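Local coordinates for protein insulinase family protease (PDB 3GO9) that is a predicted protease of the insulinase (M16) family whose activity is unproven, the family's HxxEH zinc motif being altered in it, at residues Q165-Q168 / W172-R175; T275-I280 / S287-S292; L294-L299 / K432-Q437; F319-Q324 / A328-H333. One frame throughout, in Å; residues are numbered along the deposited sequence. Where two conformers were deposited one is given.

Interaction 1: residues Q165-Q168 / W172-R175; sequences QNIQ and WRYR
Trp-172 and Arg-173, on consecutive positions of a short helix, close over Ile-167 and Gln-168 in the preceding loop. The tight part is built on Ile-167. Its carbonyl O meets the indole edge in plane, 3.4 Å from Trp-172 CD1, and also lies over the centre of the Arg-173 guanidinium. The angle at Arg-173 NE is too poor for a hydrogen bond, so this is a face contact. The branched side chain of Ile-167 runs alongside the indole, its CD1 methyl touching beside the ring nitrogen (Ile-167 CD1 to Trp-172 NE1 4.1 Å), whose N-H is spent on Tyr-111 OH.

The outer side is wetter. Gln-168, bent at chi2 (-59°), turns OE1 back to Arg-173 NH2 in a short but bent hydrogen bond of 2.6 Å. NH2 approaches from above the amide plane, although OE1 lies nearly in the guanidinium plane. A water links Gln-168 O with Arg-173 NE (2.8 Å from NE), and Asn-166 OD1 accepts from Gln-168 N in an Asx turn that shapes the loop.

Asp-185 salt-bridges Arg-173 NH1 and packs with Pro-186 on Ile-167, and Tyr-174 carries helix 170-175 onto strand 257-261.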
loop_
_atom_site.group_PDB
_atom_site.type_symbol
_atom_site.label_atom_id
_atom_site.label_comp_id
_atom_site.label_asym_id
_atom_site.label_seq_id
_atom_site.Cartn_x
_atom_site.Cartn_y
_atom_site.Cartn_z
ATOM N N GLN A 165 -6.390 7.356 2.826
ATOM C CA GLN A 165 -7.543 7.350 3.649
ATOM C C GLN A 165 -8.079 8.750 3.987
ATOM O O GLN A 165 -9.292 8.961 4.094
ATOM C CB GLN A 165 -7.245 6.533 4.920
ATOM C CG GLN A 165 -8.275 6.632 5.939
ATOM C CD GLN A 165 -8.098 5.560 7.018
ATOM O OE1 GLN A 165 -9.069 5.093 7.603
ATOM N NE2 GLN A 165 -6.842 5.158 7.260
ATOM N N ASN A 166 -7.160 9.728 4.090
ATOM C CA ASN A 166 -7.554 11.078 4.364
ATOM C C ASN A 166 -6.929 12.011 3.324
ATOM O O ASN A 166 -5.748 12.363 3.406
ATOM C CB ASN A 166 -7.127 11.517 5.785
ATOM C CG ASN A 166 -7.506 12.949 6.073
ATOM O OD1 ASN A 166 -8.251 13.603 5.310
ATOM N ND2 ASN A 166 -7.028 13.461 7.224
ATOM N N ILE A 167 -7.730 12.334 2.322
ATOM C CA ILE A 167 -7.241 13.163 1.178
ATOM C C ILE A 167 -7.001 14.570 1.635
ATOM O O ILE A 167 -6.252 15.311 1.007
ATOM C CB ILE A 167 -8.304 13.117 0.069
ATOM C CG1 ILE A 167 -8.493 11.668 -0.443
ATOM C CG2 ILE A 167 -7.964 14.013 -1.065
ATOM C CD1 ILE A 167 -7.316 10.981 -1.110
ATOM N N GLN A 168 -7.664 14.945 2.736
ATOM C CA GLN A 168 -7.645 16.311 3.271
ATOM C C GLN A 168 -6.426 16.651 4.170
ATOM O O GLN A 168 -6.266 17.773 4.605
ATOM C CB GLN A 168 -8.961 16.581 4.053
ATOM C CG GLN A 168 -10.254 15.960 3.470
ATOM C CD GLN A 168 -10.532 16.432 2.074
ATOM O OE1 GLN A 168 -10.133 17.524 1.715
ATOM N NE2 GLN A 168 -11.205 15.594 1.267
ATOM N N TRP A 172 -0.819 15.539 2.577
ATOM C CA TRP A 172 -1.213 15.088 1.262
ATOM C C TRP A 172 -1.409 16.228 0.272
ATOM O O TRP A 172 -0.915 16.120 -0.862
ATOM C CB TRP A 172 -2.435 14.139 1.359
ATOM C CG TRP A 172 -2.727 13.474 0.034
ATOM C CD1 TRP A 172 -3.860 13.593 -0.693
ATOM C CD2 TRP A 172 -1.855 12.591 -0.706
ATOM N NE1 TRP A 172 -3.754 12.852 -1.859
ATOM C CE2 TRP A 172 -2.539 12.224 -1.888
ATOM C CE3 TRP A 172 -0.581 12.077 -0.489
ATOM C CZ2 TRP A 172 -1.975 11.396 -2.839
ATOM C CZ3 TRP A 172 -0.035 11.219 -1.440
ATOM C CH2 TRP A 172 -0.718 10.909 -2.596
ATOM N N ARG A 173 -2.026 17.311 0.710
ATOM C CA ARG A 173 -2.187 18.530 -0.096
ATOM C C ARG A 173 -0.843 19.051 -0.549
ATOM O O ARG A 173 -0.657 19.369 -1.725
ATOM C CB ARG A 173 -2.952 19.638 0.634
ATOM C CG ARG A 173 -4.382 19.297 0.942
ATOM C CD ARG A 173 -5.131 18.861 -0.295
ATOM N NE ARG A 173 -6.521 18.585 0.005
ATOM C CZ ARG A 173 -7.362 17.997 -0.831
ATOM N NH1 ARG A 173 -6.959 17.632 -2.055
ATOM N NH2 ARG A 173 -8.626 17.793 -0.432
ATOM N N TYR A 174 0.133 19.024 0.333
ATOM C CA TYR A 174 1.498 19.438 -0.066
ATOM C C TYR A 174 2.105 18.475 -1.070
ATOM O O TYR A 174 2.599 18.875 -2.119
ATOM C CB TYR A 174 2.379 19.543 1.191
ATOM C CG TYR A 174 3.781 19.981 0.884
ATOM C CD1 TYR A 174 4.065 21.301 0.520
ATOM C CD2 TYR A 174 4.813 19.104 0.895
ATOM C CE1 TYR A 174 5.357 21.732 0.243
ATOM C CE2 TYR A 174 6.127 19.521 0.584
ATOM C CZ TYR A 174 6.383 20.827 0.252
ATOM O OH TYR A 174 7.658 21.228 -0.070
ATOM N N ARG A 175 2.037 17.179 -0.755
ATOM C CA ARG A 175 2.662 16.182 -1.559
ATOM C C ARG A 175 2.111 16.085 -2.970
ATOM O O ARG A 175 2.864 15.769 -3.883
ATOM C CB ARG A 175 2.616 14.807 -0.866
ATOM C CG ARG A 175 3.467 13.731 -1.496
ATOM C CD ARG A 175 4.941 13.984 -1.342
ATOM N NE ARG A 175 5.794 13.158 -2.216
ATOM C CZ ARG A 175 6.034 13.402 -3.507
ATOM N NH1 ARG A 175 5.427 14.394 -4.153
ATOM N NH2 ARG A 175 6.851 12.604 -4.167
HETATM O O HOH W 1 -7.320 19.739 2.471
#

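Interaction 2: residues T275-I280 / S287-S292; sequences TPWHPI and SRYWRS
Tyr-289 is the one residue through which this part of helix 283-309 meets Trp-277 and Ile-280. The helix arrives there with Ser-287 turned away from the loop; its carbonyl O accepts from Arg-291 N at 3.0 Å, a regular helical bond of the turn that carries the tyrosine. Arg-288, on the exposed side, likewise gives its carbonyl to Ser-292 N.

At Tyr-289 the bond to CB is directed toward the other segment, with CG anti to the backbone N (chi1 168°), which swings the ring out from the helix. Trp-277 presents the far edge of its benzene ring: CH2 lies 3.9 Å from Tyr-289 CD1, the planes stand at 90° and the centroids are 5.7 Å apart. This is an offset edge-to-face pair, with the indole edge directed toward the phenol face. The end methyl of Ile-280 packs against the base of the phenol, CD1 3.7 Å from Tyr-289 CG, where the two side chains cross at about a right angle.

The aromatic pair lies across the connection from strand 267-276 to helix 283-309, in the M16 inactive-domain part of the chain. Both polar ends have other partners: Trp-277 NE1 donates to Gly-402 O, and Tyr-289 OH bonds to a glycol molecule probably left from crystallisation.

Next along the helix, Trp-290 points off at roughly a right angle to Tyr-289, onto Tyr-411, Arg-415 and Phe-418 of helix 408-421. Ser-292, one turn on from Arg-288, hydrogen-bonds through OG to Glu-430 of helix 424-435.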
loop_
_atom_site.group_PDB
_atom_site.type_symbol
_atom_site.label_atom_id
_atom_site.label_comp_id
_atom_site.label_asym_id
_atom_site.label_seq_id
_atom_site.Cartn_x
_atom_site.Cartn_y
_atom_site.Cartn_z
ATOM N N THR A 275 12.445 9.069 -3.702
ATOM C CA THR A 275 13.218 8.730 -4.918
ATOM C C THR A 275 12.356 7.906 -5.864
ATOM O O THR A 275 11.358 7.340 -5.444
ATOM C CB THR A 275 14.464 7.893 -4.568
ATOM O OG1 THR A 275 14.036 6.707 -3.910
ATOM C CG2 THR A 275 15.409 8.661 -3.676
ATOM N N PRO A 276 12.711 7.867 -7.158
ATOM C CA PRO A 276 11.942 7.033 -8.063
ATOM C C PRO A 276 12.100 5.564 -7.694
ATOM O O PRO A 276 13.201 5.164 -7.344
ATOM C CB PRO A 276 12.618 7.254 -9.421
ATOM C CG PRO A 276 13.458 8.428 -9.299
ATOM C CD PRO A 276 13.707 8.699 -7.858
ATOM N N TRP A 277 11.014 4.787 -7.782
ATOM C CA TRP A 277 11.049 3.350 -7.529
ATOM C C TRP A 277 11.258 2.638 -8.830
ATOM O O TRP A 277 10.569 2.913 -9.798
ATOM C CB TRP A 277 9.747 2.873 -6.945
ATOM C CG TRP A 277 9.643 1.400 -6.824
ATOM C CD1 TRP A 277 8.810 0.598 -7.526
ATOM C CD2 TRP A 277 10.378 0.531 -5.929
ATOM N NE1 TRP A 277 8.985 -0.713 -7.158
ATOM C CE2 TRP A 277 9.927 -0.785 -6.172
ATOM C CE3 TRP A 277 11.344 0.739 -4.939
ATOM C CZ2 TRP A 277 10.396 -1.899 -5.470
ATOM C CZ3 TRP A 277 11.840 -0.377 -4.259
ATOM C CH2 TRP A 277 11.348 -1.687 -4.522
ATOM N N HIS A 278 12.165 1.691 -8.830
ATOM C CA HIS A 278 12.386 0.806 -9.985
ATOM C C HIS A 278 12.058 -0.625 -9.550
ATOM O O HIS A 278 12.810 -1.164 -8.738
ATOM C CB HIS A 278 13.842 0.934 -10.405
ATOM C CG HIS A 278 14.258 2.349 -10.708
ATOM N ND1 HIS A 278 15.143 3.061 -9.923
ATOM C CD2 HIS A 278 13.858 3.196 -11.689
ATOM C CE1 HIS A 278 15.284 4.282 -10.419
ATOM N NE2 HIS A 278 14.513 4.387 -11.491
ATOM N N PRO A 279 10.945 -1.214 -10.063
ATOM C CA PRO A 279 10.609 -2.603 -9.721
ATOM C C PRO A 279 11.770 -3.573 -9.924
ATOM O O PRO A 279 12.566 -3.474 -10.877
ATOM C CB PRO A 279 9.433 -2.954 -10.647
ATOM C CG PRO A 279 8.721 -1.645 -10.860
ATOM C CD PRO A 279 9.915 -0.647 -10.975
ATOM N N ILE A 280 11.815 -4.549 -9.032
ATOM C CA ILE A 280 12.915 -5.480 -8.978
ATOM C C ILE A 280 12.712 -6.589 -10.056
ATOM O O ILE A 280 11.789 -7.348 -9.929
ATOM C CB ILE A 280 12.937 -6.088 -7.598
ATOM C CG1 ILE A 280 13.301 -5.002 -6.575
ATOM C CG2 ILE A 280 13.946 -7.250 -7.525
ATOM C CD1 ILE A 280 12.793 -5.253 -5.200
ATOM N N SER A 287 19.075 -8.147 -4.524
ATOM C CA SER A 287 20.160 -7.980 -3.590
ATOM C C SER A 287 20.449 -6.497 -3.275
ATOM O O SER A 287 20.694 -6.129 -2.103
ATOM C CB SER A 287 21.409 -8.631 -4.171
ATOM O OG SER A 287 21.223 -10.023 -4.081
ATOM N N ARG A 288 20.441 -5.682 -4.305
ATOM C CA ARG A 288 20.653 -4.222 -4.103
ATOM C C ARG A 288 19.557 -3.630 -3.236
ATOM O O ARG A 288 19.823 -2.817 -2.340
ATOM C CB ARG A 288 20.748 -3.457 -5.420
ATOM C CG ARG A 288 21.914 -3.833 -6.300
ATOM C CD ARG A 288 22.118 -2.854 -7.463
ATOM N NE ARG A 288 20.942 -2.703 -8.330
ATOM C CZ ARG A 288 20.687 -3.416 -9.438
ATOM N NH1 ARG A 288 21.512 -4.370 -9.835
ATOM N NH2 ARG A 288 19.582 -3.154 -10.149
ATOM N N TYR A 289 18.304 -4.025 -3.475
ATOM C CA TYR A 289 17.158 -3.583 -2.664
ATOM C C TYR A 289 17.355 -4.023 -1.219
ATOM O O TYR A 289 17.190 -3.223 -0.282
ATOM C CB TYR A 289 15.788 -4.086 -3.216
ATOM C CG TYR A 289 14.658 -3.896 -2.249
ATOM C CD1 TYR A 289 14.163 -2.625 -1.977
ATOM C CD2 TYR A 289 14.158 -4.952 -1.488
ATOM C CE1 TYR A 289 13.204 -2.406 -1.080
ATOM C CE2 TYR A 289 13.148 -4.741 -0.596
ATOM C CZ TYR A 289 12.672 -3.460 -0.367
ATOM O OH TYR A 289 11.671 -3.280 0.585
ATOM N N TRP A 290 17.740 -5.283 -1.023
ATOM C CA TRP A 290 17.838 -5.779 0.332
ATOM C C TRP A 290 18.957 -5.068 1.105
ATOM O O TRP A 290 18.823 -4.848 2.324
ATOM C CB TRP A 290 18.063 -7.282 0.375
ATOM C CG TRP A 290 16.809 -8.123 0.201
ATOM C CD1 TRP A 290 15.518 -7.752 0.480
ATOM C CD2 TRP A 290 16.741 -9.504 -0.191
ATOM N NE1 TRP A 290 14.659 -8.828 0.294
ATOM C CE2 TRP A 290 15.400 -9.904 -0.116
ATOM C CE3 TRP A 290 17.682 -10.433 -0.576
ATOM C CZ2 TRP A 290 14.997 -11.231 -0.447
ATOM C CZ3 TRP A 290 17.290 -11.720 -0.897
ATOM C CH2 TRP A 290 15.978 -12.101 -0.840
ATOM N N ARG A 291 20.044 -4.713 0.418
ATOM C CA ARG A 291 21.148 -3.991 1.060
ATOM C C ARG A 291 20.660 -2.621 1.499
ATOM O O ARG A 291 20.968 -2.154 2.631
ATOM C CB ARG A 291 22.353 -3.823 0.155
ATOM C CG ARG A 291 23.564 -3.315 0.920
ATOM C CD ARG A 291 24.793 -3.149 0.089
ATOM N NE ARG A 291 25.339 -4.440 -0.339
ATOM C CZ ARG A 291 26.448 -4.575 -1.085
ATOM N NH1 ARG A 291 27.131 -3.513 -1.496
ATOM N NH2 ARG A 291 26.858 -5.783 -1.438
ATOM N N SER A 292 19.905 -1.976 0.623
ATOM C CA SER A 292 19.386 -0.630 0.901
ATOM C C SER A 292 18.383 -0.676 2.050
ATOM O O SER A 292 18.476 0.135 3.006
ATOM C CB SER A 292 18.731 -0.076 -0.335
ATOM O OG SER A 292 19.740 0.234 -1.261
#

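Interaction 3: residues L294-L299 / K432-Q437; sequences LAREAL and KQQLSQ
Gln-434 NE2 is held by two acceptors, a hydrogen bond to Ser-292 O one turn before Arg-296 and a weak one to Glu-430 OE2 on its own helix. They fix the amide against Ala-295 and Arg-296. The glutamine gets there with CG anti to its carbonyl carbon (chi1 -81°) and the rest of the chain extended, long enough to span the gap between the helices. Its OE1 sits 3.3 Å from Arg-296 CG, against the aliphatic stem of the arginine, and its NE2 is 3.8 Å from Ala-295 CB. The small alanine methyl allows the amide to lie close to the helix backbone.

Further out, the guanidinium of Arg-296 runs almost parallel to the amide, the planes 8° apart, with NH1 3.8 Å from Gln-434 NE2. Both atoms are donors, and no hydrogen bond joins the two side chains. Both residues were modelled in two conformers, so these details describe one of them.

The setting is a helix-to-helix contact, 283-309 against 424-435, two elements more than a hundred residues apart in the chain. Deeper in, Leu-299 and Leu-435 meet methyl to methyl, CD2 to CD2 at 3.8 Å, and both also touch Leu-352 of helix 341-358, so three helices share this apolar patch.

Beyond Leu-435 the backbone is tied by an N-H of its own and by polar side chains. Gln-433 O accepts from Ser-436 N and, in the conformer given, from Gln-437 NE2, which reach it from opposite faces of its carbonyl plane, while Ser-436 OG donates to Lys-432 O at 2.6 Å.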
loop_
_atom_site.group_PDB
_atom_site.type_symbol
_atom_site.label_atom_id
_atom_site.label_comp_id
_atom_site.label_asym_id
_atom_site.label_seq_id
_atom_site.Cartn_x
_atom_site.Cartn_y
_atom_site.Cartn_z
ATOM N N LEU A 294 18.104 -2.944 4.398
ATOM C CA LEU A 294 18.730 -3.326 5.659
ATOM C C LEU A 294 19.499 -2.139 6.280
ATOM O O LEU A 294 19.534 -2.036 7.516
ATOM C CB LEU A 294 19.584 -4.572 5.522
ATOM C CG LEU A 294 20.211 -5.086 6.816
ATOM C CD1 LEU A 294 19.171 -5.427 7.860
ATOM C CD2 LEU A 294 21.096 -6.293 6.504
ATOM N N ALA A 295 20.137 -1.322 5.449
ATOM C CA ALA A 295 20.821 -0.096 5.937
ATOM C C ALA A 295 19.792 0.815 6.629
ATOM O O ALA A 295 20.038 1.322 7.705
ATOM C CB ALA A 295 21.493 0.635 4.804
ATOM N N ARG A 296 18.634 0.990 6.004
ATOM C CA ARG A 296 17.558 1.783 6.597
ATOM C C ARG A 296 17.110 1.189 7.923
ATOM O O ARG A 296 16.942 1.907 8.917
ATOM C CB ARG A 296 16.380 1.926 5.614
ATOM C CG ARG A 296 16.719 2.784 4.419
ATOM C CD ARG A 296 15.520 3.039 3.495
ATOM N NE ARG A 296 15.135 1.884 2.669
ATOM C CZ ARG A 296 15.443 1.743 1.383
ATOM N NH1 ARG A 296 16.200 2.635 0.761
ATOM N NH2 ARG A 296 15.041 0.665 0.720
ATOM N N GLU A 297 16.948 -0.128 7.959
ATOM C CA GLU A 297 16.524 -0.790 9.146
ATOM C C GLU A 297 17.589 -0.669 10.247
ATOM O O GLU A 297 17.270 -0.398 11.427
ATOM C CB GLU A 297 16.192 -2.243 8.827
ATOM C CG GLU A 297 15.617 -3.002 9.943
ATOM C CD GLU A 297 15.436 -4.449 9.625
ATOM O OE1 GLU A 297 15.323 -5.221 10.576
ATOM O OE2 GLU A 297 15.407 -4.824 8.442
ATOM N N ALA A 298 18.852 -0.772 9.842
ATOM C CA ALA A 298 19.963 -0.748 10.786
ATOM C C ALA A 298 19.999 0.606 11.492
ATOM O O ALA A 298 20.219 0.681 12.696
ATOM C CB ALA A 298 21.286 -0.916 10.010
ATOM N N LEU A 299 19.797 1.653 10.721
ATOM C CA LEU A 299 19.897 2.995 11.219
ATOM C C LEU A 299 18.766 3.224 12.189
ATOM O O LEU A 299 18.993 3.791 13.270
ATOM C CB LEU A 299 19.928 3.989 10.083
ATOM C CG LEU A 299 18.859 4.982 9.716
ATOM C CD1 LEU A 299 18.057 5.516 10.863
ATOM C CD2 LEU A 299 19.594 6.097 9.032
ATOM N N LYS A 432 26.449 5.107 4.459
ATOM C CA LYS A 432 27.101 6.347 4.123
ATOM C C LYS A 432 26.425 6.952 2.894
ATOM O O LYS A 432 26.119 8.135 2.861
ATOM C CB LYS A 432 28.586 6.110 3.854
ATOM C CG LYS A 432 29.307 7.415 3.510
ATOM C CD LYS A 432 30.761 7.291 3.146
ATOM C CE LYS A 432 31.591 6.757 4.277
ATOM N NZ LYS A 432 31.740 7.697 5.391
ATOM N N GLN A 433 26.200 6.122 1.876
ATOM C CA GLN A 433 25.579 6.586 0.624
ATOM C C GLN A 433 24.169 7.160 0.834
ATOM O O GLN A 433 23.874 8.263 0.393
ATOM C CB GLN A 433 25.550 5.466 -0.393
ATOM C CG GLN A 433 26.910 5.241 -0.997
ATOM C CD GLN A 433 27.083 3.900 -1.673
ATOM O OE1 GLN A 433 26.271 2.965 -1.523
ATOM N NE2 GLN A 433 28.209 3.777 -2.424
ATOM N N GLN A 434 23.351 6.433 1.570
ATOM C CA GLN A 434 21.990 6.879 1.892
ATOM C C GLN A 434 21.990 8.201 2.646
ATOM O O GLN A 434 21.240 9.124 2.342
ATOM C CB GLN A 434 21.270 5.841 2.732
ATOM C CG GLN A 434 20.724 4.746 1.888
ATOM C CD GLN A 434 20.054 3.674 2.693
ATOM O OE1 GLN A 434 19.787 3.846 3.887
ATOM N NE2 GLN A 434 19.767 2.551 2.047
ATOM N N LEU A 435 22.860 8.305 3.621
ATOM C CA LEU A 435 22.859 9.484 4.469
ATOM C C LEU A 435 23.632 10.636 3.859
ATOM O O LEU A 435 23.665 11.723 4.452
ATOM C CB LEU A 435 23.403 9.162 5.837
ATOM C CG LEU A 435 22.519 8.213 6.641
ATOM C CD1 LEU A 435 23.252 7.843 7.902
ATOM C CD2 LEU A 435 21.178 8.827 6.957
ATOM N N SER A 436 24.250 10.404 2.712
ATOM C CA SER A 436 24.939 11.476 1.974
ATOM C C SER A 436 23.979 12.194 0.994
ATOM O O SER A 436 24.311 13.209 0.345
ATOM C CB SER A 436 26.220 10.938 1.324
ATOM O OG SER A 436 27.131 10.426 2.325
ATOM N N GLN A 437 22.772 11.675 0.907
ATOM C CA GLN A 437 21.728 12.351 0.175
ATOM C C GLN A 437 20.984 13.230 1.191
ATOM O O GLN A 437 20.595 12.760 2.248
ATOM C CB GLN A 437 20.813 11.323 -0.483
ATOM C CG GLN A 437 21.541 10.146 -1.255
ATOM C CD GLN A 437 22.827 10.564 -1.998
ATOM O OE1 GLN A 437 22.854 11.585 -2.715
ATOM N NE2 GLN A 437 23.905 9.778 -1.813
#

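Interaction 4: residues F319-Q324 / A328-H333. With ZN (zinc ion), chain E.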
loop_
_atom_site.group_PDB
_atom_site.type_symbol
_atom_site.label_atom_id
_atom_site.label_comp_id
_atom_site.label_asym_id
_atom_site.label_seq_id
_atom_site.Cartn_x
_atom_site.Cartn_y
_atom_site.Cartn_z
ATOM N N PHE A 319 9.387 5.176 12.246
ATOM C CA PHE A 319 10.110 4.977 10.988
ATOM C C PHE A 319 9.290 4.182 9.991
ATOM O O PHE A 319 8.668 3.166 10.342
ATOM C CB PHE A 319 11.409 4.249 11.235
ATOM C CG PHE A 319 12.297 4.200 10.028
ATOM C CD1 PHE A 319 12.883 5.356 9.538
ATOM C CD2 PHE A 319 12.532 3.014 9.357
ATOM C CE1 PHE A 319 13.692 5.339 8.410
ATOM C CE2 PHE A 319 13.346 2.998 8.233
ATOM C CZ PHE A 319 13.913 4.170 7.764
ATOM N N ASP A 320 9.277 4.597 8.739
ATOM C CA ASP A 320 8.567 3.761 7.780
ATOM C C ASP A 320 9.027 4.075 6.406
ATOM O O ASP A 320 9.672 5.114 6.180
ATOM C CB ASP A 320 7.055 3.963 7.881
ATOM C CG ASP A 320 6.651 5.404 7.744
ATOM O OD1 ASP A 320 6.931 6.035 6.724
ATOM O OD2 ASP A 320 6.010 5.923 8.665
ATOM N N CYS A 321 8.756 3.119 5.538
ATOM C CA CYS A 321 9.052 3.210 4.136
ATOM C C CYS A 321 7.765 2.852 3.426
ATOM O O CYS A 321 6.949 2.039 3.908
ATOM C CB CYS A 321 10.097 2.201 3.706
ATOM S SG CYS A 321 11.887 2.548 4.075
ATOM N N ARG A 322 7.557 3.451 2.286
ATOM C CA ARG A 322 6.481 3.026 1.421
ATOM C C ARG A 322 6.892 3.214 -0.025
ATOM O O ARG A 322 7.740 4.047 -0.355
ATOM C CB ARG A 322 5.209 3.801 1.668
ATOM C CG ARG A 322 5.264 5.247 1.193
ATOM C CD ARG A 322 4.198 6.134 1.859
ATOM N NE ARG A 322 4.138 5.853 3.284
ATOM C CZ ARG A 322 3.197 6.272 4.126
ATOM N NH1 ARG A 322 2.199 7.032 3.714
ATOM N NH2 ARG A 322 3.270 5.911 5.403
ATOM N N VAL A 323 6.292 2.399 -0.867
ATOM C CA VAL A 323 6.414 2.559 -2.320
ATOM C C VAL A 323 5.007 2.789 -2.804
ATOM O O VAL A 323 4.128 1.950 -2.599
ATOM C CB VAL A 323 7.011 1.313 -2.995
ATOM C CG1 VAL A 323 7.038 1.508 -4.499
ATOM C CG2 VAL A 323 8.354 1.051 -2.472
ATOM N N GLN A 324 4.767 3.929 -3.422
ATOM C CA GLN A 324 3.437 4.332 -3.833
ATOM C C GLN A 324 3.634 5.328 -4.922
ATOM O O GLN A 324 4.547 6.137 -4.841
ATOM C CB GLN A 324 2.682 5.010 -2.676
ATOM C CG GLN A 324 2.261 4.104 -1.609
ATOM C CD GLN A 324 1.547 4.821 -0.469
ATOM O OE1 GLN A 324 1.444 6.070 -0.438
ATOM N NE2 GLN A 324 1.057 4.034 0.487
ATOM N N ALA A 328 9.692 5.794 -4.001
ATOM C CA ALA A 328 10.059 5.162 -2.718
ATOM C C ALA A 328 10.184 6.310 -1.726
ATOM O O ALA A 328 10.903 7.281 -2.022
ATOM C CB ALA A 328 11.385 4.408 -2.821
ATOM N N GLN A 329 9.481 6.222 -0.589
ATOM C CA GLN A 329 9.531 7.264 0.435
ATOM C C GLN A 329 10.035 6.621 1.724
ATOM O O GLN A 329 9.477 5.609 2.171
ATOM C CB GLN A 329 8.170 7.888 0.641
ATOM C CG GLN A 329 8.161 9.020 1.647
ATOM C CD GLN A 329 6.745 9.516 1.901
ATOM O OE1 GLN A 329 6.071 9.072 2.838
ATOM N NE2 GLN A 329 6.280 10.425 1.054
ATOM N N CYS A 330 11.089 7.169 2.306
ATOM C CA CYS A 330 11.555 6.591 3.549
ATOM C C CYS A 330 11.601 7.842 4.537
ATOM O O CYS A 330 12.054 8.942 4.197
ATOM C CB CYS A 330 12.804 5.596 3.320
ATOM S SG CYS A 330 12.601 3.652 2.479
ATOM N N ALA A 331 11.051 7.658 5.725
ATOM C CA ALA A 331 10.944 8.735 6.702
ATOM C C ALA A 331 11.328 8.301 8.117
ATOM O O ALA A 331 10.957 7.205 8.553
ATOM C CB ALA A 331 9.502 9.284 6.738
ATOM N N ILE A 332 12.010 9.192 8.826
ATOM C CA ILE A 332 12.208 9.121 10.284
ATOM C C ILE A 332 11.350 10.187 10.875
ATOM O O ILE A 332 11.500 11.364 10.576
ATOM C CB ILE A 332 13.675 9.363 10.698
ATOM C CG1 ILE A 332 14.548 8.418 9.904
ATOM C CG2 ILE A 332 13.781 9.319 12.233
ATOM C CD1 ILE A 332 16.036 8.719 9.948
ATOM N N HIS A 333 10.450 9.778 11.774
ATOM C CA HIS A 333 9.553 10.711 12.393
ATOM C C HIS A 333 9.938 10.958 13.842
ATOM O O HIS A 333 10.120 10.017 14.633
ATOM C CB HIS A 333 8.143 10.154 12.420
ATOM C CG HIS A 333 7.600 9.799 11.084
ATOM N ND1 HIS A 333 7.388 10.736 10.102
ATOM C CD2 HIS A 333 7.105 8.629 10.613
ATOM C CE1 HIS A 333 6.829 10.152 9.060
ATOM N NE2 HIS A 333 6.658 8.874 9.337
HETATM ZN ZN ZN E . 5.669 7.665 7.874
HETATM O O HOH W 2 7.468 6.717 4.185
HETATM O O HOH W 3 5.369 8.752 6.129
HETATM O O HOH W 4 3.761 7.363 8.689
#
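Cys-321 and Cys-330 form a disulfide directly across two neighbouring antiparallel strands, an uncommon place for one. The SG atoms are 2.1 Å apart with chi3 at 107°, a right-handed twist, and the pair is non-hydrogen-bonded, where the CA atoms approach to 4.2 Å. Cys-330 has two deposited conformers, so this geometry is that of one. Cysteine suits the site because the facing CB atoms of such a pair are near enough to be bridged.

On the opposite face, Asp-320 and His-333 hold a zinc ion. The carboxylate binds it with both oxygens, unequally: OD2 at 1.9 Å and OD1 at 2.4 Å. His-333 NE2 adds a bond of 2.1 Å, and two waters complete five ligand atoms. Asp-320 OD2 lies at the edge of the imidazole, in its plane, with the carboxylate turned 56° from the ring. Ser-270, hydrogen-bonded to His-333 ND1, helps set the ring's rotation as a second-shell partner.

The two strands are the arms of a beta hairpin, 316-324 and 327-336, at one margin of a five-stranded sheet. The hairpin belongs to the M16 inactive-domain part of the chain, and its zinc site is separate from the one at His-72. Hydrogen-bonded pairs Asp-320/Ala-331 and Arg-322/Gln-329 join the strands; Gln-329 N reaches Arg-322 O at 2.8 Å, nearly along the C=O axis.

Beside the metal, Gln-329 OE1 lies over one face of the Arg-322 guanidinium, and a water donates to Asp-320 OD1 at 2.7 Å and also reaches Gln-329 OE1. Arg-322 NH2 makes a long salt bridge with Asp-320 OD1.

Interactions 2, 3 and 4 cluster, their centres 13 Å apart pairwise, while interaction 1 stands off by about 16 Å from interaction 4 and 26 to 27 Å from the others. Interaction 1 comes first in the chain, in its insulinase (M16) part, and touches interaction 4 where Arg-175 packs on Gln-329. Interaction 2 follows, and interaction 4 falls between the two segments of interaction 3; interactions 2 and 4 and segment 294-299 belong to the inactive-domain part. Interactions 2 and 3 share helix 283-309, whose Arg-296, in the conformer given, packs on the disulfide. Strands 267-276 and 327-336 are sheet neighbours, so the helix lies between the hairpin and helix 424-435.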